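Side-chain contact in putative DNA-binding protein (Ralstonia eutropha, PDB 3HWU), which is of unknown function but carries a Plants and Prokaryotes Conserved (PCC) domain and may bind DNA: residues G22-V25 against L26-L29. Residues are numbered along the deposited sequence; the frame is centred on the assembly and turned at random.
Sequences GDNV and LQNL
Asn-24 accepts from the backbone of Gln-27 through its side-chain OD1, 3.0 Å from Gln-27 N, and so serves as the N-cap of helix 25-35. Asn-24 is modelled in two conformers, and the cap and the stack on it hold for the one described. The torsions explain the reach: CG stands anti to the backbone N (chi1 -178°), which carries the amide forward to where OD1 meets the N-H of Gln-27, in the first turn of the helix. The donor sits somewhat off the plane of the carbonyl it binds. Gln-27 also packs its side chain on the cap. Its CG turns back beside its own backbone N, the chain runs extended beyond, and the terminal amide comes to rest on the face of the Asn-24 amide. The two planes are only 6° apart, with Gln-27 CD 3.3 Å from Asn-24 CG, a flat amide-on-amide stack on the more exposed flank of the helix start. In the PCC domain this helix follows strand 14-20 and packs against the large antiparallel sheet; Val-25 settles on Leu-111 and Val-113, and Leu-29 reaches Phe-43 and Ile-90. The Asn-24 main chain is gripped too, since its carbonyl O takes two donors from Asn-28. One is the helical N; the other is side-chain ND2, also 2.9 Å from Asn-24 O and nearly straight at 167°, but arriving from above the carbonyl plane. Asn-28 keeps that acceptor almost within its own amide plane, and these bonds help fix the rotation of a buried amide. Its ND2 also donates to a water, 3.1 Å away, which in turn donates to OD1 of Asp-23, linking the first turn of the helix to the residue just before the cap. Asp-23 OD2 forms a salt bridge with Lys-7 and accepts from Arg-20 N.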
loop_
_atom_site.group_PDB
_atom_site.type_symbol
_atom_site.label_atom_id
_atom_site.label_comp_id
_atom_site.label_asym_id
_atom_site.label_seq_id
_atom_site.Cartn_x
_atom_site.Cartn_y
_atom_site.Cartn_z
ATOM N N GLY A 22 0.387 8.211 21.129
ATOM C CA GLY A 22 -0.589 7.616 22.005
ATOM C C GLY A 22 -1.921 7.297 21.349
ATOM O O GLY A 22 -2.722 6.618 21.952
ATOM N N ASP A 23 -2.165 7.761 20.121
ATOM C CA ASP A 23 -3.468 7.507 19.482
ATOM C C ASP A 23 -3.627 6.034 19.104
ATOM O O ASP A 23 -2.741 5.423 18.516
ATOM C CB ASP A 23 -3.651 8.360 18.226
ATOM C CG ASP A 23 -3.848 9.838 18.500
ATOM O OD1 ASP A 23 -4.222 10.203 19.648
ATOM O OD2 ASP A 23 -3.735 10.665 17.544
ATOM N N ASN A 24 -4.817 5.521 19.380
ATOM C CA ASN A 24 -5.216 4.191 19.025
ATOM C C ASN A 24 -5.747 4.210 17.587
ATOM O O ASN A 24 -6.769 4.832 17.310
ATOM C CB ASN A 24 -6.298 3.677 19.983
ATOM C CG ASN A 24 -6.712 2.267 19.656
ATOM O OD1 ASN A 24 -7.157 2.012 18.540
ATOM N ND2 ASN A 24 -6.516 1.320 20.595
ATOM N N VAL A 25 -5.013 3.594 16.677
ATOM C CA VAL A 25 -5.250 3.852 15.237
ATOM C C VAL A 25 -6.610 3.361 14.754
ATOM O O VAL A 25 -7.361 4.107 14.111
ATOM C CB VAL A 25 -4.098 3.265 14.417
ATOM C CG1 VAL A 25 -4.375 3.380 12.881
ATOM C CG2 VAL A 25 -2.750 3.959 14.761
ATOM N N LEU A 26 -6.947 2.102 15.027
ATOM C CA LEU A 26 -8.225 1.612 14.504
ATOM C C LEU A 26 -9.397 2.319 15.185
ATOM O O LEU A 26 -10.405 2.572 14.553
ATOM C CB LEU A 26 -8.373 0.085 14.563
ATOM C CG LEU A 26 -7.216 -0.702 13.895
ATOM C CD1 LEU A 26 -7.584 -2.172 13.953
ATOM C CD2 LEU A 26 -6.966 -0.284 12.478
ATOM N N GLN A 27 -9.266 2.604 16.476
ATOM C CA GLN A 27 -10.327 3.347 17.168
ATOM C C GLN A 27 -10.496 4.754 16.591
ATOM O O GLN A 27 -11.626 5.236 16.452
ATOM C CB GLN A 27 -10.041 3.391 18.682
ATOM C CG GLN A 27 -10.143 2.040 19.360
ATOM C CD GLN A 27 -9.773 2.034 20.832
ATOM O OE1 GLN A 27 -9.448 3.083 21.438
ATOM N NE2 GLN A 27 -9.820 0.852 21.418
ATOM N N ASN A 28 -9.411 5.416 16.225
ATOM C CA ASN A 28 -9.557 6.735 15.611
ATOM C C ASN A 28 -10.218 6.632 14.222
ATOM O O ASN A 28 -10.968 7.517 13.838
ATOM C CB ASN A 28 -8.204 7.446 15.538
ATOM C CG ASN A 28 -7.904 8.264 16.775
ATOM O OD1 ASN A 28 -8.284 9.445 16.810
ATOM N ND2 ASN A 28 -7.244 7.701 17.747
ATOM N N LEU A 29 -9.942 5.570 13.475
ATOM C CA LEU A 29 -10.650 5.344 12.200
ATOM C C LEU A 29 -12.148 5.062 12.405
ATOM O O LEU A 29 -12.989 5.539 11.636
ATOM C CB LEU A 29 -9.991 4.202 11.432
ATOM C CG LEU A 29 -8.679 4.605 10.739
ATOM C CD1 LEU A 29 -7.870 3.345 10.372
ATOM C CD2 LEU A 29 -8.949 5.494 9.499
HETATM O O HOH W 1 -6.662 9.259 20.312
#